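PDB 4WVA: mannosylglycerate hydrolase MGH1-like glycoside hydrolase domain-containing protein from Thermus thermophilus HB8, which hydrolyses mannosylglycerate, a solute that thermophiles make under osmotic stress, to mannose and glycerate, and cleaves glucosylglycerate with similar efficiency. Local coordinates for residues L304-G309 and R367-A372. Residues are numbered along the deposited sequence; the frame is centred on the assembly and turned at random.
Sequences LPLFAG and RDYGFA
Leu306 and Tyr369 carry the nearest CA pair across the two segments, 7.6 Å apart, where the short helix 305-308 meets the C-terminal end of helix 356-368 in this (alpha/alpha)6-barrel. Both helices stop here. Gly309 leaves the first with phi 83°, and a Schellman motif with Gly370 as its C-prime residue closes the second, Phe371 N bonding to Phe366 O and Gly370 N to Arg367 O, the latter at 3.0 Å. At both glycines a side chain would press on the preceding carbonyl oxygen.

The Tyr369 ring spans the gap. Its CG lies anti to its own carbonyl carbon (chi1 -80°), which sets the ring beside its own backbone N, where its edge meets Leu306 O and its OH reaches Gly309. Leu306 CD2 touches the ring at Tyr369 CD1, 3.9 Å away, whereas the carbonyl oxygen Leu306 O sits at the ring's edge, in its plane, 3.6 Å from Tyr369 CE1. Tyr369 OH lies 3.1 Å from Gly309 C, but its angle to Gly309 O is too poor for a bond; its hydrogen bond goes to Pro311 O instead. The ring also stacks with His312 of the second subunit. A phenylalanine in place of Tyr369 would probably leave Pro311 O without its hydroxyl partner.

A water supplies the polar link between the segments, donating to Leu306 O and, at 2.7 Å, to Asp368 OD2. That same carboxylate oxygen forms a salt bridge with Arg279 of the second subunit, so this contact borders the subunit interface. The other oxygen, Asp368 OD1, is gripped side-on by one guanidinium: Arg367 NE at 2.7 Å and Arg367 NH2 both reach it from the same face of the carboxylate, NE on its anti side and NH2 on its syn side.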
ATOM      1  N   LEU A 304      -9.974  -9.246 -10.941  1.00  9.34           N
ATOM      2  CA  LEU A 304      -9.164 -10.143 -10.127  1.00  9.43           C
ATOM      3  C   LEU A 304      -8.121  -9.430  -9.250  1.00  9.07           C
ATOM      4  O   LEU A 304      -7.699 -10.008  -8.266  1.00  9.31           O
ATOM      5  CB  LEU A 304      -8.559 -11.265 -10.963  1.00  9.59           C
ATOM      6  CG  LEU A 304      -9.585 -12.283 -11.482  1.00  9.69           C
ATOM      7  CD1 LEU A 304      -8.898 -13.201 -12.471  1.00  9.50           C
ATOM      8  CD2 LEU A 304     -10.193 -13.083 -10.339  1.00  9.74           C
ATOM      9  N   PRO A 305      -7.760  -8.163  -9.539  1.00  9.25           N
ATOM     10  CA  PRO A 305      -6.888  -7.528  -8.526  1.00  9.33           C
ATOM     11  C   PRO A 305      -7.504  -7.437  -7.127  1.00  9.26           C
ATOM     12  O   PRO A 305      -6.782  -7.331  -6.144  1.00  9.69           O
ATOM     13  CB  PRO A 305      -6.553  -6.174  -9.152  1.00  9.48           C
ATOM     14  CG  PRO A 305      -6.564  -6.476 -10.610  1.00  9.41           C
ATOM     15  CD  PRO A 305      -7.762  -7.383 -10.784  1.00  9.29           C
ATOM     16  N   LEU A 306      -8.823  -7.498  -7.020  1.00  9.37           N
ATOM     17  CA  LEU A 306      -9.441  -7.589  -5.695  1.00  9.80           C
ATOM     18  C   LEU A 306      -8.959  -8.827  -4.921  1.00  9.59           C
ATOM     19  O   LEU A 306      -8.723  -8.769  -3.711  1.00  9.38           O
ATOM     20  CB  LEU A 306     -10.956  -7.616  -5.825  1.00 10.22           C
ATOM     21  CG  LEU A 306     -11.610  -6.389  -6.450  1.00 10.75           C
ATOM     22  CD1 LEU A 306     -13.031  -6.723  -6.888  1.00 11.30           C
ATOM     23  CD2 LEU A 306     -11.580  -5.196  -5.506  1.00 11.49           C
ATOM     24  N   PHE A 307      -8.838  -9.947  -5.633  1.00  9.76           N
ATOM     25  CA  PHE A 307      -8.372 -11.205  -5.060  1.00 10.09           C
ATOM     26  C   PHE A 307      -6.892 -11.108  -4.681  1.00 10.76           C
ATOM     27  O   PHE A 307      -6.436 -11.778  -3.754  1.00 10.97           O
ATOM     28  CB  PHE A 307      -8.612 -12.307  -6.103  1.00 10.04           C
ATOM     29  CG  PHE A 307      -8.336 -13.717  -5.632  1.00 10.54           C
ATOM     30  CD1 PHE A 307      -9.148 -14.319  -4.684  1.00 10.68           C
ATOM     31  CD2 PHE A 307      -7.287 -14.452  -6.167  1.00 10.89           C
ATOM     32  CE1 PHE A 307      -8.935 -15.621  -4.284  1.00 10.86           C
ATOM     33  CE2 PHE A 307      -7.076 -15.763  -5.776  1.00 11.00           C
ATOM     34  CZ  PHE A 307      -7.886 -16.338  -4.825  1.00 10.96           C
ATOM     35  N   ALA A 308      -6.142 -10.306  -5.428  1.00 11.48           N
ATOM     36  CA  ALA A 308      -4.743 -10.031  -5.092  1.00 11.87           C
ATOM     37  C   ALA A 308      -4.593  -9.149  -3.835  1.00 12.87           C
ATOM     38  O   ALA A 308      -3.618  -9.262  -3.099  1.00 13.45           O
ATOM     39  CB  ALA A 308      -4.029  -9.387  -6.276  1.00 12.03           C
ATOM     40  N   GLY A 309      -5.543  -8.254  -3.616  1.00 12.69           N
ATOM     41  CA  GLY A 309      -5.513  -7.358  -2.461  1.00 13.35           C
ATOM     42  C   GLY A 309      -4.655  -6.113  -2.640  1.00 14.00           C
ATOM     43  O   GLY A 309      -4.213  -5.515  -1.653  1.00 12.99           O
ATOM     44  N   ARG A 367     -15.489  -9.448  -0.808  1.00 11.14           N
ATOM     45  CA  ARG A 367     -15.644  -9.663   0.638  1.00 11.70           C
ATOM     46  C   ARG A 367     -14.495  -9.023   1.387  1.00 11.04           C
ATOM     47  O   ARG A 367     -14.705  -8.351   2.403  1.00 11.03           O
ATOM     48  CB  ARG A 367     -15.731 -11.161   0.958  1.00 13.28           C
ATOM     49  CG  ARG A 367     -15.992 -11.502   2.426  1.00 15.15           C
ATOM     50  CD  ARG A 367     -14.750 -11.508   3.322  1.00 16.60           C
ATOM     51  NE  ARG A 367     -13.609 -12.134   2.653  1.00 17.72           N
ATOM     52  CZ  ARG A 367     -13.373 -13.445   2.579  1.00 19.54           C
ATOM     53  NH1 ARG A 367     -14.185 -14.319   3.174  1.00 21.59           N
ATOM     54  NH2 ARG A 367     -12.306 -13.883   1.908  1.00 18.29           N
ATOM     55  N   ASP A 368     -13.283  -9.218   0.889  1.00 10.66           N
ATOM     56  CA  ASP A 368     -12.095  -8.720   1.564  1.00 10.68           C
ATOM     57  C   ASP A 368     -12.107  -7.184   1.629  1.00 11.03           C
ATOM     58  O   ASP A 368     -11.505  -6.592   2.536  1.00 11.27           O
ATOM     59  CB  ASP A 368     -10.832  -9.173   0.827  1.00 10.63           C
ATOM     60  CG  ASP A 368     -10.573 -10.666   0.924  1.00 10.68           C
ATOM     61  OD1 ASP A 368     -11.136 -11.352   1.814  1.00 10.41           O
ATOM     62  OD2 ASP A 368      -9.754 -11.165   0.104  1.00 10.79           O
ATOM     63  N   TYR A 369     -12.773  -6.551   0.664  1.00 11.08           N
ATOM     64  CA  TYR A 369     -12.885  -5.088   0.613  1.00 11.35           C
ATOM     65  C   TYR A 369     -14.166  -4.565   1.275  1.00 11.63           C
ATOM     66  O   TYR A 369     -14.463  -3.376   1.194  1.00 12.88           O
ATOM     67  CB  TYR A 369     -12.738  -4.586  -0.846  1.00 11.22           C
ATOM     68  CG  TYR A 369     -11.279  -4.522  -1.266  1.00 10.80           C
ATOM     69  CD1 TYR A 369     -10.634  -5.632  -1.775  1.00 10.57           C
ATOM     70  CD2 TYR A 369     -10.518  -3.372  -1.070  1.00 10.46           C
ATOM     71  CE1 TYR A 369      -9.293  -5.612  -2.097  1.00 10.31           C
ATOM     72  CE2 TYR A 369      -9.164  -3.340  -1.378  1.00 10.12           C
ATOM     73  CZ  TYR A 369      -8.561  -4.450  -1.919  1.00 10.29           C
ATOM     74  OH  TYR A 369      -7.242  -4.456  -2.261  1.00 10.45           O
ATOM     75  N   GLY A 370     -14.918  -5.430   1.947  1.00 12.07           N
ATOM     76  CA  GLY A 370     -16.133  -4.986   2.666  1.00 12.39           C
ATOM     77  C   GLY A 370     -17.418  -4.943   1.872  1.00 13.11           C
ATOM     78  O   GLY A 370     -18.460  -4.549   2.413  1.00 14.62           O
ATOM     79  N   PHE A 371     -17.373  -5.393   0.613  1.00 12.85           N
ATOM     80  CA  PHE A 371     -18.533  -5.379  -0.276  1.00 12.91           C
ATOM     81  C   PHE A 371     -19.304  -6.690  -0.121  1.00 13.62           C
ATOM     82  O   PHE A 371     -19.339  -7.545  -1.007  1.00 13.15           O
ATOM     83  CB  PHE A 371     -18.091  -5.115  -1.714  1.00 12.89           C
ATOM     84  CG  PHE A 371     -17.552  -3.722  -1.912  1.00 12.95           C
ATOM     85  CD1 PHE A 371     -16.193  -3.476  -1.890  1.00 12.94           C
ATOM     86  CD2 PHE A 371     -18.420  -2.654  -2.076  1.00 13.48           C
ATOM     87  CE1 PHE A 371     -15.702  -2.179  -2.050  1.00 13.07           C
ATOM     88  CE2 PHE A 371     -17.934  -1.361  -2.231  1.00 13.69           C
ATOM     89  CZ  PHE A 371     -16.580  -1.128  -2.212  1.00 13.52           C
ATOM     90  N   ALA A 372     -19.931  -6.840   1.038  1.00 14.12           N
ATOM     91  CA  ALA A 372     -20.557  -8.108   1.417  1.00 14.82           C
ATOM     92  C   ALA A 372     -21.757  -8.449   0.531  1.00 14.77           C
ATOM     93  O   ALA A 372     -21.966  -9.619   0.172  1.00 14.22           O
ATOM     94  CB  ALA A 372     -20.978  -8.060   2.881  1.00 15.34           C
TER
HETATM   95  O   HOH W   1      -7.902  -9.712  -1.232  1.00 10.99           O